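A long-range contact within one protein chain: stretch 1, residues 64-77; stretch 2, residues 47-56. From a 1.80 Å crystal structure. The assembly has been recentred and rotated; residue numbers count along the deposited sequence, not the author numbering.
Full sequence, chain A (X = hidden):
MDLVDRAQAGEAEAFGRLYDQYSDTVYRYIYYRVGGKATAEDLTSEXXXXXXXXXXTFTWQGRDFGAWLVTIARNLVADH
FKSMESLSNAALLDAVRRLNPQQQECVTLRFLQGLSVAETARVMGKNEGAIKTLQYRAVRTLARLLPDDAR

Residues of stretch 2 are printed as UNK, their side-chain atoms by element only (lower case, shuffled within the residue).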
# COMPACT_ATOMS: atom_id res chain seq x y z
N ASP A 64 -9.46 -12.01 -10.17
CA ASP A 64 -8.78 -10.77 -10.54
C ASP A 64 -8.18 -10.21 -9.25
O ASP A 64 -8.89 -10.04 -8.27
CB ASP A 64 -9.77 -9.79 -11.16
CG ASP A 64 -9.09 -8.51 -11.66
OD1 ASP A 64 -8.80 -8.43 -12.87
OD2 ASP A 64 -8.85 -7.60 -10.84
N PHE A 65 -6.88 -9.98 -9.23
CA PHE A 65 -6.20 -9.66 -7.98
C PHE A 65 -6.62 -8.32 -7.38
O PHE A 65 -6.90 -8.24 -6.18
CB PHE A 65 -4.68 -9.73 -8.14
CG PHE A 65 -3.95 -9.65 -6.83
CD1 PHE A 65 -4.03 -10.69 -5.92
CD2 PHE A 65 -3.21 -8.53 -6.49
CE1 PHE A 65 -3.36 -10.61 -4.70
CE2 PHE A 65 -2.56 -8.45 -5.28
CZ PHE A 65 -2.62 -9.49 -4.39
N GLY A 66 -6.65 -7.28 -8.21
CA GLY A 66 -7.13 -5.97 -7.78
C GLY A 66 -8.56 -6.02 -7.26
O GLY A 66 -8.88 -5.44 -6.22
N ALA A 67 -9.44 -6.71 -7.98
CA ALA A 67 -10.82 -6.87 -7.53
C ALA A 67 -10.90 -7.63 -6.21
O ALA A 67 -11.71 -7.32 -5.36
CB ALA A 67 -11.66 -7.56 -8.61
N TRP A 68 -10.01 -8.61 -6.03
CA TRP A 68 -9.99 -9.39 -4.81
C TRP A 68 -9.58 -8.51 -3.63
O TRP A 68 -10.18 -8.56 -2.56
CB TRP A 68 -8.99 -10.55 -4.97
CG TRP A 68 -9.00 -11.54 -3.88
CD1 TRP A 68 -10.09 -12.00 -3.19
CD2 TRP A 68 -7.87 -12.24 -3.35
NE1 TRP A 68 -9.70 -12.93 -2.26
CE2 TRP A 68 -8.34 -13.11 -2.34
CE3 TRP A 68 -6.50 -12.21 -3.63
CZ2 TRP A 68 -7.49 -13.94 -1.60
CZ3 TRP A 68 -5.65 -13.03 -2.90
CH2 TRP A 68 -6.14 -13.89 -1.90
N LEU A 69 -8.55 -7.70 -3.84
CA LEU A 69 -8.11 -6.77 -2.81
C LEU A 69 -9.28 -5.87 -2.39
O LEU A 69 -9.53 -5.67 -1.22
CB LEU A 69 -6.94 -5.92 -3.32
CG LEU A 69 -5.59 -6.64 -3.42
CD1 LEU A 69 -4.54 -5.75 -4.10
CD2 LEU A 69 -5.08 -7.09 -2.05
N VAL A 70 -9.98 -5.33 -3.37
CA VAL A 70 -11.09 -4.42 -3.09
C VAL A 70 -12.19 -5.11 -2.29
O VAL A 70 -12.75 -4.54 -1.34
CB VAL A 70 -11.62 -3.79 -4.39
CG1 VAL A 70 -12.93 -3.07 -4.12
CG2 VAL A 70 -10.58 -2.81 -4.97
N THR A 71 -12.48 -6.35 -2.64
CA THR A 71 -13.51 -7.08 -1.93
C THR A 71 -13.07 -7.44 -0.51
O THR A 71 -13.88 -7.42 0.40
CB THR A 71 -13.99 -8.33 -2.74
OG1 THR A 71 -12.88 -9.19 -3.02
CG2 THR A 71 -14.58 -7.89 -4.06
N ILE A 72 -11.78 -7.72 -0.32
CA ILE A 72 -11.25 -7.92 1.02
C ILE A 72 -11.33 -6.66 1.88
O ILE A 72 -11.70 -6.73 3.05
CB ILE A 72 -9.78 -8.42 0.98
CG1 ILE A 72 -9.73 -9.87 0.51
CG2 ILE A 72 -9.11 -8.27 2.35
CD1 ILE A 72 -8.34 -10.30 0.07
N ALA A 73 -10.98 -5.51 1.30
CA ALA A 73 -11.01 -4.26 2.05
C ALA A 73 -12.46 -3.95 2.41
O ALA A 73 -12.74 -3.51 3.51
CB ALA A 73 -10.39 -3.11 1.24
N ARG A 74 -13.36 -4.19 1.46
CA ARG A 74 -14.79 -4.02 1.72
C ARG A 74 -15.25 -4.84 2.95
O ARG A 74 -15.96 -4.31 3.82
CB ARG A 74 -15.63 -4.37 0.49
CG ARG A 74 -17.13 -4.08 0.70
CD ARG A 74 -17.93 -4.35 -0.55
NE ARG A 74 -17.75 -5.70 -1.04
CZ ARG A 74 -18.06 -6.07 -2.28
NH1 ARG A 74 -18.55 -5.18 -3.13
NH2 ARG A 74 -17.87 -7.33 -2.67
N ASN A 75 -14.80 -6.08 3.03
CA ASN A 75 -15.09 -6.98 4.15
C ASN A 75 -14.53 -6.41 5.46
O ASN A 75 -15.19 -6.44 6.50
CB ASN A 75 -14.52 -8.41 3.93
CG ASN A 75 -15.26 -9.23 2.84
OD1 ASN A 75 -16.46 -9.09 2.62
ND2 ASN A 75 -14.52 -10.12 2.18
N LEU A 76 -13.30 -5.90 5.42
CA LEU A 76 -12.64 -5.32 6.59
C LEU A 76 -13.30 -4.04 7.10
O LEU A 76 -13.40 -3.83 8.30
CB LEU A 76 -11.16 -5.02 6.30
CG LEU A 76 -10.21 -6.22 6.26
CD1 LEU A 76 -8.88 -5.79 5.68
CD2 LEU A 76 -10.02 -6.79 7.65
N VAL A 77 -13.71 -3.18 6.19
CA VAL A 77 -14.40 -1.96 6.58
C VAL A 77 -15.74 -2.32 7.22
O VAL A 77 -16.12 -1.74 8.23
CB VAL A 77 -14.57 -1.00 5.39
CG1 VAL A 77 -15.60 0.09 5.72
CG2 VAL A 77 -13.21 -0.37 5.01
N UNK A 47 -5.59 -5.47 4.62
CA UNK A 47 -6.10 -5.99 3.36
C UNK A 47 -5.03 -6.82 2.66
O UNK A 47 -5.27 -7.96 2.26
c UNK A 47 -6.94 -5.41 1.05
c UNK A 47 -6.58 -4.87 2.42
o UNK A 47 -7.73 -4.22 2.99
N UNK A 48 -3.84 -6.25 2.52
CA UNK A 48 -2.76 -7.00 1.89
C UNK A 48 -2.33 -8.23 2.69
O UNK A 48 -2.02 -9.29 2.11
c UNK A 48 -1.78 -5.21 0.42
c UNK A 48 -1.43 -5.66 -0.85
c UNK A 48 -1.57 -6.08 1.61
c UNK A 48 -2.55 -3.13 -0.56
c UNK A 48 -2.19 -3.59 -1.83
c UNK A 48 -2.34 -3.94 0.55
c UNK A 48 -1.62 -4.85 -1.97
N UNK A 49 -2.30 -8.10 4.02
CA UNK A 49 -1.91 -9.23 4.86
C UNK A 49 -2.88 -10.41 4.71
O UNK A 49 -2.47 -11.58 4.73
c UNK A 49 0.72 -8.95 6.48
c UNK A 49 -0.54 -7.52 8.09
c UNK A 49 -1.77 -8.81 6.32
c UNK A 49 -0.49 -8.04 6.67
N UNK A 50 -4.16 -10.11 4.55
CA UNK A 50 -5.16 -11.15 4.38
C UNK A 50 -5.00 -11.84 3.02
O UNK A 50 -5.08 -13.07 2.93
c UNK A 50 -9.94 -11.26 6.89
n UNK A 50 -10.72 -12.11 6.24
c UNK A 50 -7.68 -11.60 4.46
n UNK A 50 -8.62 -11.29 6.72
c UNK A 50 -6.58 -10.58 4.52
n UNK A 50 -10.48 -10.38 7.73
c UNK A 50 -7.94 -12.22 5.82
N UNK A 51 -4.75 -11.06 1.98
CA UNK A 51 -4.56 -11.60 0.64
C UNK A 51 -3.37 -12.54 0.65
O UNK A 51 -3.38 -13.61 0.03
c UNK A 51 -4.33 -10.48 -0.35
N UNK A 52 -2.33 -12.12 1.36
CA UNK A 52 -1.07 -12.86 1.42
C UNK A 52 -1.31 -14.18 2.11
O UNK A 52 -0.90 -15.24 1.61
c UNK A 52 2.35 -11.51 2.64
c UNK A 52 1.35 -12.64 2.42
c UNK A 52 -0.04 -12.03 2.18
c UNK A 52 1.30 -13.54 3.63
N UNK A 53 -1.98 -14.14 3.25
CA UNK A 53 -2.25 -15.34 4.02
C UNK A 53 -3.14 -16.34 3.28
O UNK A 53 -3.10 -17.53 3.56
n UNK A 53 -4.96 -11.65 8.51
n UNK A 53 -2.71 -11.68 8.94
c UNK A 53 -2.87 -15.00 5.38
c UNK A 53 -2.45 -14.20 7.72
c UNK A 53 -3.79 -12.26 8.43
n UNK A 53 -3.70 -13.45 7.85
c UNK A 53 -1.93 -14.21 6.30
N UNK A 54 -3.95 -15.86 2.33
CA UNK A 54 -4.83 -16.74 1.57
C UNK A 54 -4.36 -16.95 0.14
O UNK A 54 -5.07 -17.52 -0.68
n UNK A 54 -10.27 -17.81 4.82
c UNK A 54 -6.78 -15.69 2.88
c UNK A 54 -6.27 -16.20 1.55
n UNK A 54 -9.04 -16.60 3.29
c UNK A 54 -9.59 -16.71 4.49
n UNK A 54 -9.47 -15.73 5.37
c UNK A 54 -8.28 -15.43 2.84
N UNK A 55 -3.16 -16.48 -0.18
CA UNK A 55 -2.75 -16.46 -1.57
C UNK A 55 -2.68 -17.88 -2.19
O UNK A 55 -2.74 -18.02 -3.40
c UNK A 55 -0.07 -14.33 -3.49
c UNK A 55 -0.20 -16.61 -1.55
c UNK A 55 -1.37 -15.05 -3.17
c UNK A 55 -1.40 -15.70 -1.79
N UNK A 56 -2.57 -18.91 -1.35
CA UNK A 56 -2.53 -20.29 -1.87
C UNK A 56 -3.91 -20.77 -2.34
O UNK A 56 -4.03 -21.82 -3.00
o UNK A 56 -2.80 -21.35 0.31
c UNK A 56 -1.96 -21.26 -0.83

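Position 47 carries one carbon bearing an oxygen and a second carbon, a beta-branched polar side chain. It sits as a knob among L69, I72, A73 and L76, its terminal carbon 3.5 Å from L69 O and its oxygen 3.4 Å from A73 CB. This is T47. T47 OG1 is hydrogen-bonded elsewhere in the structure and also lies 3.3 Å from L76 CD1, while CG2 meets I72 CG2 at 3.8 Å.

Position 48 has one carbon and then a six-carbon ring with no oxygen. Its CA-to-CB bond points away from stretch 1, but the ring swings back, bringing a ring carbon to 3.7 Å from L69 CD1, with L69 CD2 over one face. This is F48, and the ring carbon is CE2.

Position 49 shows four carbons forked at the second, which make no contact with stretch 1. It is L49, on a side of the helix that this contact does not use.

Position 50 has three carbons, a nitrogen, and a carbon holding two more nitrogens. Its CA-to-CB bond points toward stretch 1; its CB lies 4.1 Å from I72 CG2, and a terminal nitrogen reaches 3.6 Å from L76 CD2. This is R50, and that nitrogen is NH2. No hydrogen bond crosses here; the arginine contributes by packing, through CB and NH2.

Position 51 has a single carbon. That CB is 3.8 Å from W68 CZ3, 3.9 Å from L69 CD2, 4.0 Å from I72 CD1 and 4.5 Å from F65 CE1: one methyl shared by four larger side chains. It is A51.

Position 52 has four carbons forked at the second; its CA-to-CB bond points away and its side chain makes no contact with stretch 1. It is L52.

Position 53 has three carbons, a nitrogen, then a carbon carrying two more nitrogens: R53, exposed and not in contact.

Position 54 has the same atoms. Its CB lies 4.1 Å from W68 CZ2, but the end of the chain leads away. It is R54, the first residue to leave helical phi/psi.

Position 55 has four carbons forked at the first, one arm two carbons long. Its backbone makes the contact, with CA 4.3 Å from W68 CH2, at the edge of the indole. This is I55.

Position 56, one carbon and one oxygen, has a CA-to-CB bond that points away and makes no contact; it is S56.

The contact works by packing alone, with no hydrogen bond across it. The helices cross at 119°, their axes 9.3 Å apart. Positions 47 and 51, one turn apart, supply small side chains; T47 fills a hole, and the A51 methyl is met by F65, W68, L69 and I72. W68 CH2 lies 3.4 Å from A51 O within the helix, and the indole reaches past the helix end, with CH2 4.0 Å from R54 O.

Stretch 2 (47-56) TFLRALRRIS
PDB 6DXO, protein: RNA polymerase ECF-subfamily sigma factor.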